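Local coordinates for uncharacterized protein (Sulfolobus solfataricus P2, PDB 2QS7) that is of unknown function but is assigned to the DsrE/DsrF-like family and is a putative oxidoreductase, at residues A[9-14]-A[134-139]; A[13-18]-A[43-48]; A[18-23]-A[62-67]; A[100-105]-A[121-126]. All coordinates share one frame; numbering follows the deposited sequence.

Interaction 1 (A[9-14]-A[134-139])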
# COMPACT_ATOMS: atom_id res chain seq x y z
N LYS A 9 -9.34 -11.19 -12.32
CA LYS A 9 -9.65 -11.05 -10.90
C LYS A 9 -8.82 -10.01 -10.25
O LYS A 9 -7.63 -9.88 -10.54
CB LYS A 9 -9.37 -12.43 -10.26
CG LYS A 9 -9.63 -12.52 -8.78
CD LYS A 9 -9.63 -14.04 -8.33
CE LYS A 9 -8.32 -14.72 -8.50
NZ LYS A 9 -8.28 -16.06 -7.83
N LEU A 10 -9.46 -9.25 -9.37
CA LEU A 10 -8.83 -8.25 -8.55
C LEU A 10 -9.20 -8.50 -7.08
O LEU A 10 -10.37 -8.64 -6.74
CB LEU A 10 -9.35 -6.87 -8.92
CG LEU A 10 -8.85 -5.68 -8.08
CD1 LEU A 10 -7.34 -5.49 -8.21
CD2 LEU A 10 -9.62 -4.40 -8.52
N SER A 11 -8.20 -8.55 -6.21
CA SER A 11 -8.42 -8.72 -4.80
C SER A 11 -7.73 -7.59 -4.06
O SER A 11 -6.60 -7.22 -4.37
CB SER A 11 -7.91 -10.09 -4.33
OG SER A 11 -8.52 -11.19 -5.07
N ILE A 12 -8.42 -7.03 -3.09
CA ILE A 12 -7.87 -5.89 -2.35
C ILE A 12 -8.01 -6.09 -0.87
O ILE A 12 -9.10 -6.44 -0.39
CB ILE A 12 -8.64 -4.58 -2.69
CG1 ILE A 12 -8.65 -4.34 -4.20
CG2 ILE A 12 -8.03 -3.37 -1.92
CD1 ILE A 12 -9.44 -3.05 -4.57
N ILE A 13 -6.90 -5.89 -0.15
CA ILE A 13 -6.89 -5.89 1.31
C ILE A 13 -7.10 -4.43 1.67
O ILE A 13 -6.26 -3.55 1.40
CB ILE A 13 -5.59 -6.39 1.95
CG1 ILE A 13 -5.34 -7.83 1.56
CG2 ILE A 13 -5.62 -6.26 3.50
CD1 ILE A 13 -3.95 -8.38 2.03
N VAL A 14 -8.28 -4.17 2.22
CA VAL A 14 -8.66 -2.79 2.59
C VAL A 14 -8.28 -2.62 4.03
O VAL A 14 -9.06 -2.93 4.94
CB VAL A 14 -10.18 -2.52 2.38
CG1 VAL A 14 -10.50 -1.04 2.67
CG2 VAL A 14 -10.61 -2.92 0.95
N ASP A 134 -5.97 -17.51 -0.68
CA ASP A 134 -6.47 -18.50 -1.60
C ASP A 134 -7.32 -17.87 -2.64
O ASP A 134 -7.18 -18.14 -3.81
CB ASP A 134 -7.37 -19.49 -0.86
CG ASP A 134 -6.61 -20.61 -0.15
OD1 ASP A 134 -5.35 -20.70 -0.23
OD2 ASP A 134 -7.31 -21.44 0.47
N ARG A 135 -8.24 -17.02 -2.21
CA ARG A 135 -9.09 -16.31 -3.18
C ARG A 135 -8.36 -15.40 -4.10
O ARG A 135 -8.70 -15.34 -5.27
CB ARG A 135 -10.18 -15.48 -2.47
CG ARG A 135 -11.48 -16.07 -2.60
CD ARG A 135 -12.55 -15.19 -2.29
NE ARG A 135 -13.55 -15.35 -3.32
CZ ARG A 135 -14.54 -16.22 -3.32
NH1 ARG A 135 -14.72 -17.09 -2.34
NH2 ARG A 135 -15.37 -16.21 -4.33
N ALA A 136 -7.32 -14.74 -3.61
CA ALA A 136 -6.54 -13.84 -4.44
C ALA A 136 -5.60 -14.46 -5.44
O ALA A 136 -5.17 -13.81 -6.41
CB ALA A 136 -5.70 -12.95 -3.58
N GLU A 137 -5.21 -15.69 -5.17
CA GLU A 137 -4.22 -16.37 -5.97
C GLU A 137 -4.55 -16.35 -7.44
O GLU A 137 -5.65 -16.65 -7.82
CB GLU A 137 -4.15 -17.83 -5.50
CG GLU A 137 -2.90 -18.59 -5.92
CD GLU A 137 -3.00 -20.11 -5.55
OE1 GLU A 137 -3.79 -20.46 -4.61
OE2 GLU A 137 -2.33 -20.94 -6.20
N GLY A 138 -3.59 -15.95 -8.26
CA GLY A 138 -3.74 -15.92 -9.69
C GLY A 138 -4.27 -14.62 -10.26
O GLY A 138 -4.27 -14.47 -11.46
N GLY A 139 -4.71 -13.68 -9.43
CA GLY A 139 -5.19 -12.40 -9.97
C GLY A 139 -4.31 -11.25 -9.50
O GLY A 139 -3.26 -11.47 -8.88
O HOH W 1 -6.65 -11.53 -6.98

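Interaction 2 (A[13-18]-A[43-48])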
# COMPACT_ATOMS: atom_id res chain seq x y z
N ILE A 13 -6.90 -5.89 -0.15
CA ILE A 13 -6.89 -5.89 1.31
C ILE A 13 -7.10 -4.43 1.67
O ILE A 13 -6.26 -3.55 1.40
CB ILE A 13 -5.59 -6.39 1.95
CG1 ILE A 13 -5.34 -7.83 1.56
CG2 ILE A 13 -5.62 -6.26 3.50
CD1 ILE A 13 -3.95 -8.38 2.03
N VAL A 14 -8.28 -4.17 2.22
CA VAL A 14 -8.66 -2.79 2.59
C VAL A 14 -8.28 -2.62 4.03
O VAL A 14 -9.06 -2.93 4.94
CB VAL A 14 -10.18 -2.52 2.38
CG1 VAL A 14 -10.50 -1.04 2.67
CG2 VAL A 14 -10.61 -2.92 0.95
N PHE A 15 -7.04 -2.18 4.22
CA PHE A 15 -6.49 -1.95 5.57
C PHE A 15 -6.81 -0.57 6.10
O PHE A 15 -7.07 -0.38 7.34
CB PHE A 15 -4.97 -2.10 5.48
CG PHE A 15 -4.24 -1.68 6.69
CD1 PHE A 15 -4.02 -2.56 7.73
CD2 PHE A 15 -3.77 -0.39 6.82
CE1 PHE A 15 -3.35 -2.15 8.84
CE2 PHE A 15 -3.09 -0.01 7.91
CZ PHE A 15 -2.88 -0.87 8.93
N SER A 16 -6.73 0.41 5.20
CA SER A 16 -6.93 1.83 5.58
C SER A 16 -8.39 2.19 5.81
O SER A 16 -9.30 1.53 5.30
CB SER A 16 -6.31 2.74 4.53
OG SER A 16 -4.94 2.42 4.35
N GLY A 17 -8.61 3.24 6.60
CA GLY A 17 -9.95 3.68 6.93
C GLY A 17 -10.21 5.17 6.68
O GLY A 17 -11.25 5.64 7.04
N THR A 18 -9.29 5.88 6.04
CA THR A 18 -9.49 7.29 5.74
C THR A 18 -10.25 7.39 4.42
O THR A 18 -10.18 6.51 3.58
CB THR A 18 -8.16 8.07 5.70
OG1 THR A 18 -7.25 7.45 4.78
CG2 THR A 18 -7.54 8.08 7.07
N PHE A 43 -11.73 -6.61 4.25
CA PHE A 43 -11.61 -5.48 5.16
C PHE A 43 -10.97 -5.90 6.45
O PHE A 43 -11.46 -6.79 7.13
CB PHE A 43 -12.96 -4.85 5.42
CG PHE A 43 -13.52 -4.14 4.24
CD1 PHE A 43 -14.15 -4.86 3.24
CD2 PHE A 43 -13.43 -2.76 4.12
CE1 PHE A 43 -14.69 -4.22 2.12
CE2 PHE A 43 -13.96 -2.11 2.99
CZ PHE A 43 -14.59 -2.86 1.99
N THR A 44 -9.89 -5.23 6.79
CA THR A 44 -9.11 -5.57 7.96
C THR A 44 -8.67 -4.29 8.66
O THR A 44 -8.70 -3.21 8.09
CB THR A 44 -7.91 -6.44 7.54
OG1 THR A 44 -7.30 -6.99 8.71
CG2 THR A 44 -6.86 -5.64 6.72
N PHE A 45 -8.32 -4.40 9.92
CA PHE A 45 -7.92 -3.24 10.72
C PHE A 45 -8.84 -2.06 10.54
O PHE A 45 -10.02 -2.15 10.83
CB PHE A 45 -6.43 -2.89 10.45
CG PHE A 45 -5.48 -3.79 11.17
CD1 PHE A 45 -5.13 -5.04 10.64
CD2 PHE A 45 -4.97 -3.42 12.42
CE1 PHE A 45 -4.27 -5.91 11.34
CE2 PHE A 45 -4.11 -4.27 13.13
CZ PHE A 45 -3.76 -5.51 12.60
N TRP A 46 -8.31 -0.95 10.05
CA TRP A 46 -9.08 0.29 9.98
C TRP A 46 -10.21 0.21 8.97
O TRP A 46 -11.25 0.86 9.12
CB TRP A 46 -8.15 1.45 9.66
CG TRP A 46 -6.94 1.44 10.50
CD1 TRP A 46 -5.65 1.40 10.07
CD2 TRP A 46 -6.90 1.44 11.93
NE1 TRP A 46 -4.80 1.39 11.15
CE2 TRP A 46 -5.54 1.39 12.30
CE3 TRP A 46 -7.88 1.45 12.93
CZ2 TRP A 46 -5.13 1.38 13.64
CZ3 TRP A 46 -7.48 1.42 14.24
CH2 TRP A 46 -6.11 1.40 14.60
N GLY A 47 -9.98 -0.59 7.94
CA GLY A 47 -10.97 -0.78 6.90
C GLY A 47 -12.15 -1.55 7.45
O GLY A 47 -13.27 -1.35 7.03
N LEU A 48 -11.90 -2.44 8.39
CA LEU A 48 -12.99 -3.20 8.97
C LEU A 48 -13.85 -2.27 9.81
O LEU A 48 -15.07 -2.35 9.83
CB LEU A 48 -12.43 -4.35 9.79
CG LEU A 48 -13.47 -5.29 10.36
CD1 LEU A 48 -14.35 -5.85 9.28
CD2 LEU A 48 -12.72 -6.37 11.07

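Interaction 3 (A[18-23]-A[62-67])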
# COMPACT_ATOMS: atom_id res chain seq x y z
N THR A 18 -9.29 5.88 6.04
CA THR A 18 -9.49 7.29 5.74
C THR A 18 -10.25 7.39 4.42
O THR A 18 -10.18 6.51 3.58
CB THR A 18 -8.16 8.07 5.70
OG1 THR A 18 -7.25 7.45 4.78
CG2 THR A 18 -7.54 8.08 7.07
N ILE A 19 -10.99 8.47 4.25
CA ILE A 19 -11.84 8.64 3.08
C ILE A 19 -11.04 8.65 1.78
O ILE A 19 -11.51 8.12 0.79
CB ILE A 19 -12.76 9.90 3.19
CG1 ILE A 19 -13.86 9.89 2.13
CG2 ILE A 19 -11.97 11.20 3.11
CD1 ILE A 19 -14.83 8.77 2.28
N ASP A 20 -9.85 9.24 1.80
CA ASP A 20 -9.04 9.32 0.58
C ASP A 20 -8.55 7.97 0.13
O ASP A 20 -8.21 7.81 -1.03
CB ASP A 20 -7.88 10.32 0.73
CG ASP A 20 -7.03 10.03 1.93
OD1 ASP A 20 -7.58 10.11 3.06
OD2 ASP A 20 -5.81 9.77 1.75
N LYS A 21 -8.51 6.98 1.02
CA LYS A 21 -8.14 5.63 0.62
C LYS A 21 -9.36 4.76 0.33
O LYS A 21 -9.33 3.88 -0.52
CB LYS A 21 -7.20 4.98 1.62
CG LYS A 21 -5.85 5.69 1.67
CD LYS A 21 -4.70 4.72 1.92
CE LYS A 21 -3.35 5.43 2.06
NZ LYS A 21 -2.21 4.52 2.44
N LEU A 22 -10.47 5.04 0.98
CA LEU A 22 -11.68 4.29 0.73
C LEU A 22 -12.25 4.63 -0.64
O LEU A 22 -12.83 3.77 -1.28
CB LEU A 22 -12.71 4.51 1.85
CG LEU A 22 -12.36 3.92 3.23
CD1 LEU A 22 -13.25 4.51 4.33
CD2 LEU A 22 -12.44 2.39 3.18
N MSE A 23 -12.10 5.88 -1.10
CA MSE A 23 -12.59 6.25 -2.44
C MSE A 23 -11.98 5.41 -3.57
O MSE A 23 -12.72 4.89 -4.39
CB MSE A 23 -12.40 7.74 -2.72
CG MSE A 23 -13.45 8.67 -2.09
SE MSE A 23 -15.30 8.26 -2.63
CE MSE A 23 -15.07 7.78 -4.54
N PRO A 62 -16.19 12.59 7.31
CA PRO A 62 -15.15 11.59 6.97
C PRO A 62 -13.73 12.09 7.27
O PRO A 62 -13.46 13.31 7.18
CB PRO A 62 -15.36 11.32 5.46
CG PRO A 62 -16.38 12.37 4.99
CD PRO A 62 -17.15 12.81 6.20
N GLN A 63 -12.83 11.18 7.61
CA GLN A 63 -11.48 11.58 7.99
C GLN A 63 -10.52 11.45 6.81
O GLN A 63 -10.40 10.39 6.24
CB GLN A 63 -10.98 10.80 9.23
CG GLN A 63 -11.26 9.26 9.18
CD GLN A 63 -10.32 8.39 10.07
OE1 GLN A 63 -9.59 8.88 10.93
NE2 GLN A 63 -10.35 7.07 9.83
N ILE A 64 -9.88 12.55 6.43
CA ILE A 64 -8.84 12.55 5.40
C ILE A 64 -7.51 12.20 6.08
O ILE A 64 -7.32 12.45 7.28
CB ILE A 64 -8.61 13.96 4.77
CG1 ILE A 64 -9.85 14.51 4.08
CG2 ILE A 64 -7.52 13.92 3.70
CD1 ILE A 64 -10.07 13.88 2.72
N ASP A 65 -6.59 11.62 5.32
CA ASP A 65 -5.25 11.35 5.82
C ASP A 65 -4.65 12.69 6.30
O ASP A 65 -4.63 13.66 5.56
CB ASP A 65 -4.41 10.72 4.70
CG ASP A 65 -3.02 10.28 5.16
OD1 ASP A 65 -2.44 10.91 6.06
OD2 ASP A 65 -2.49 9.29 4.59
N LYS A 66 -4.16 12.72 7.54
CA LYS A 66 -3.54 13.92 8.08
C LYS A 66 -2.41 14.47 7.18
O LYS A 66 -2.12 15.64 7.21
CB LYS A 66 -3.03 13.67 9.50
CG LYS A 66 -4.12 13.40 10.54
CD LYS A 66 -3.52 13.22 11.93
CE LYS A 66 -4.56 13.29 13.03
NZ LYS A 66 -3.88 13.45 14.36
N ASN A 67 -1.77 13.60 6.39
CA ASN A 67 -0.71 14.04 5.49
C ASN A 67 -1.18 14.98 4.37
O ASN A 67 -0.37 15.73 3.80
CB ASN A 67 -0.06 12.84 4.82
CG ASN A 67 0.71 12.00 5.77
OD1 ASN A 67 1.51 12.50 6.52
ND2 ASN A 67 0.54 10.69 5.69

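Interaction 4 (A[100-105]-A[121-126])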
# COMPACT_ATOMS: atom_id res chain seq x y z
N VAL A 100 -18.77 -9.39 -7.04
CA VAL A 100 -18.01 -8.74 -6.02
C VAL A 100 -18.33 -9.43 -4.70
O VAL A 100 -19.51 -9.63 -4.37
CB VAL A 100 -18.36 -7.22 -5.92
CG1 VAL A 100 -17.61 -6.55 -4.74
CG2 VAL A 100 -18.08 -6.54 -7.23
N LYS A 101 -17.28 -9.81 -3.96
CA LYS A 101 -17.44 -10.43 -2.65
C LYS A 101 -16.72 -9.59 -1.61
O LYS A 101 -15.59 -9.13 -1.84
CB LYS A 101 -16.87 -11.84 -2.65
CG LYS A 101 -17.64 -12.82 -3.54
CD LYS A 101 -18.95 -13.16 -2.93
CE LYS A 101 -19.76 -14.12 -3.81
NZ LYS A 101 -20.50 -13.41 -4.92
N VAL A 102 -17.40 -9.37 -0.50
CA VAL A 102 -16.91 -8.57 0.60
C VAL A 102 -16.71 -9.45 1.78
O VAL A 102 -17.65 -10.10 2.25
CB VAL A 102 -17.91 -7.45 0.92
CG1 VAL A 102 -17.48 -6.61 2.12
CG2 VAL A 102 -18.09 -6.58 -0.33
N PHE A 103 -15.47 -9.49 2.25
CA PHE A 103 -15.07 -10.29 3.40
C PHE A 103 -14.58 -9.40 4.53
O PHE A 103 -13.97 -8.37 4.28
CB PHE A 103 -13.93 -11.24 3.01
CG PHE A 103 -14.31 -12.22 1.95
CD1 PHE A 103 -15.05 -13.35 2.27
CD2 PHE A 103 -13.99 -11.98 0.64
CE1 PHE A 103 -15.42 -14.25 1.30
CE2 PHE A 103 -14.34 -12.88 -0.33
CZ PHE A 103 -15.06 -14.03 -0.01
N ALA A 104 -14.83 -9.84 5.75
CA ALA A 104 -14.37 -9.19 6.95
C ALA A 104 -13.33 -10.08 7.61
O ALA A 104 -13.51 -11.28 7.69
CB ALA A 104 -15.59 -8.94 7.94
N CYS A 105 -12.25 -9.47 8.06
CA CYS A 105 -11.16 -10.14 8.73
C CYS A 105 -11.49 -10.57 10.15
O CYS A 105 -11.75 -9.73 11.01
CB CYS A 105 -10.00 -9.16 8.81
SG CYS A 105 -8.62 -9.67 9.85
N GLU A 121 -24.59 -5.03 6.10
CA GLU A 121 -25.30 -6.16 5.51
C GLU A 121 -24.59 -6.73 4.29
O GLU A 121 -24.71 -7.92 4.00
CB GLU A 121 -26.71 -5.75 5.09
CG GLU A 121 -27.59 -5.22 6.24
CD GLU A 121 -27.91 -6.27 7.30
OE1 GLU A 121 -27.76 -7.49 7.01
OE2 GLU A 121 -28.32 -5.88 8.43
N PHE A 122 -23.86 -5.88 3.59
CA PHE A 122 -23.22 -6.27 2.36
C PHE A 122 -21.97 -7.14 2.56
O PHE A 122 -21.34 -7.51 1.60
CB PHE A 122 -22.99 -5.05 1.47
CG PHE A 122 -21.77 -4.22 1.78
CD1 PHE A 122 -21.15 -4.24 3.01
CD2 PHE A 122 -21.32 -3.31 0.84
CE1 PHE A 122 -20.03 -3.44 3.25
CE2 PHE A 122 -20.21 -2.50 1.09
CZ PHE A 122 -19.58 -2.58 2.30
N VAL A 123 -21.60 -7.43 3.81
CA VAL A 123 -20.47 -8.32 4.07
C VAL A 123 -20.98 -9.73 3.82
O VAL A 123 -22.00 -10.14 4.36
CB VAL A 123 -19.97 -8.20 5.51
CG1 VAL A 123 -18.95 -9.31 5.84
CG2 VAL A 123 -19.41 -6.78 5.75
N ASP A 124 -20.26 -10.45 2.98
CA ASP A 124 -20.62 -11.80 2.61
C ASP A 124 -20.13 -12.83 3.62
O ASP A 124 -20.81 -13.80 3.89
CB ASP A 124 -20.07 -12.10 1.21
CG ASP A 124 -20.70 -11.20 0.17
OD1 ASP A 124 -21.95 -11.26 0.08
OD2 ASP A 124 -20.01 -10.42 -0.51
N ASP A 125 -18.95 -12.65 4.18
CA ASP A 125 -18.45 -13.63 5.11
C ASP A 125 -17.31 -13.07 5.94
O ASP A 125 -16.73 -12.06 5.60
CB ASP A 125 -17.95 -14.87 4.35
CG ASP A 125 -17.98 -16.14 5.20
OD1 ASP A 125 -18.27 -16.07 6.43
OD2 ASP A 125 -17.73 -17.23 4.62
N VAL A 126 -17.03 -13.76 7.05
CA VAL A 126 -15.96 -13.42 7.98
C VAL A 126 -14.95 -14.53 7.79
O VAL A 126 -15.31 -15.70 7.93
CB VAL A 126 -16.41 -13.39 9.46
CG1 VAL A 126 -15.20 -13.37 10.40
CG2 VAL A 126 -17.29 -12.17 9.72

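Interaction 1 (A[9-14]-A[134-139])
Arg-135, in the last turn of helix 129-136, turns its carbonyl O to the ammonium of Lys-9, with NZ 2.7 Å from O and tilted 31° from the carbonyl plane; its own guanidinium NE goes instead to Asn-40 OD1. Next comes Ala-136, small enough for its CB to lie 3.7 Å from Ser-11 CB. Its carbonyl O accepts a hydrogen bond from a water that in turn accepts from Ser-11 OG (water to OG 2.7 Å), a hydroxyl also bonded to Asn-40 ND2. At Glu-137 the helix ends, and this residue's O receives Lys-9 NZ at 2.7 Å, while its CB points away from the strand. Two carbonyls at the end of the helix thus share one ammonium, whose positive charge probably suits the partly negative C-terminal end. Lys-9 gets to both because CG stands anti to the backbone N (chi1 -180°) and the chain bends at chi3 (64°). With an alanine here, the carbonyls of Arg-135 and Glu-137 would probably lose a shared donor and the turn would be less firmly tied to the strand. Gly-138 has a positive phi that a CB would crowd, and at Gly-139 a CB would strike Lys-9 O, which instead lies 3.6 Å from Gly-139 CA. Residues 136-139 form a type II beta turn linking helix 129-136 to strand 140-143, outermost in this chain's parallel alpha/beta sheet and next to strand 9-14.

Interaction 2 (A[13-18]-A[43-48])
Phe-15 lays its ring against Phe-45 and Trp-46, which meet its two flanks from the same side of its plane. At its base, CB lies 4.2 Å from Thr-44 CG2, a methyl at the edge of the ring. CG stands anti to the backbone N (chi1 170°), carrying the ring over the other segment although the CB bond points away from it. Along one side, CD1 meets Phe-45 CB and CE1 approaches Phe-45 CG at 3.6 Å, the rings turned obliquely. Along the other, CE2 comes to 3.6 Å from Trp-46 CD1, and at the tip CZ lies 3.7 Å from Trp-46 NE1. The indole's five-membered ring turns its edge toward the Phe-15 face, an offset edge-to-face pair (planes at 75°), and NE1 donates to Asp-20 of the second subunit. This aromatic cluster sits at the C-terminal ends of two parallel strands, where alpha/beta folds commonly place their functional loops. Val-14 and Phe-43 form a parallel bridge, with Val-14 CB over one face of the Phe-43 ring, and Thr-44 N gives a nearly straight bond to Val-14 O (3.1 Å). Ile-13 CG2 packs on the methyl of Thr-44, which offers a carbon here while its OG1 bonds to Thr-108 OG1. Phe-15 O accepts from Gly-47 N at 3.0 Å, from well above the carbonyl plane. Any CB on Gly-47 would collide with Val-14 O.

Interaction 3 (A[18-23]-A[62-67])
Ile-19 and Asp-20, in the first turn of helix 19-34, face the loop 62-67, which holds an Asx turn at Asp-65 and lies against the helix N-terminus. The Ile-19 side chain runs beside Pro-62 and points the same way, CB to CB at 3.7 Å, while its CG2 branch is set at a slant to Ile-64 and presses on Ile-64 CD1 at a tight 3.3 Å. Branched and ring carbons suit this apolar flank. Ile-19 N at the helix start donates to Gln-63 O (2.8 Å); the Thr-18 side chain, at the N-cap position, makes no capping bond. Asp-20 has chi1 54°, which sets its carboxylate between the backbone N and carbonyl carbon and brings OD1 to Asp-65 N (2.9 Å), met from above the carboxylate plane. The other oxygen, OD2, receives Trp-46 NE1 of the third subunit. The Asp-20 and Asp-65 carboxylates are turned 50° apart, their OD2 atoms 4.4 Å from each other; this repulsion is probably eased by the helix N-terminus and by the donors around both groups. Replacing Asp-20 by an alanine is likely to leave Asp-65 N without its acceptor and the neighbouring subunit's tryptophan N-H without its mate. Asp-65 OD1 is taken up by Asn-67 N, two residues on, at 2.8 Å, and also by Asn-67 ND2 of the second subunit.

Interaction 4 (A[100-105]-A[121-126])
Val-102 and Asp-124 are joined twice. Val-102 N donates to Asp-124 OD2 at 2.8 Å in a nearly straight bond (171°) that uses the anti lone pair of that oxygen, and Asp-124 N returns a bond to Val-102 O at 2.7 Å. A weak third bond runs from Asp-125 N to the same carbonyl. A carboxylate suits this place probably because it takes the place of the backbone acceptor that a regular strand partner would supply; its OD1 forms a salt bridge with Lys-95 NZ, which also satisfies Phe-122 O. Past this point the chain settles into parallel pairing: strand 99-105, helix 106-111 and strand 125-127 make a beta-alpha-beta unit, with 125-127 at the edge of the sheet within this chain. Here Ala-104 N donates to Asp-125 O at 2.9 Å in the carbonyl plane, Val-126 CA approaches Ala-104 O, and Ala-104 also has a backbone hydrogen bond with Val-127. Asp-125 OD1 accepts from Val-126 N (2.7 Å), from above the carboxylate plane. On the apolar side Val-102 CG1 meets the Phe-122 ring obliquely, 4.2 Å from CE1, while the small Ala-104 CB touches both Val-123 CG1, at 4.0 Å, and Val-126 CG2.

Interactions 1, 2 and 4 rest on the same parallel sheet. Interactions 1 and 2 share Ile-13 and Val-14 and both use strand 9-14, with centres 15 Å apart, and Phe-43 N to Phe-103 O, 2.9 Å, ties interaction 2 to interaction 4. Arg-135 CD on Phe-103 CE2, 3.5 Å, joins interactions 1 and 4. Interactions 2 and 3 share Thr-18, with centres 11 Å apart, and both enter subunit interfaces. Interaction 3 lies across the chain's centre from interactions 1 and 4. A HEPES molecule, probably from the crystallisation liquor, is bound close to Gly-138 in interaction 1.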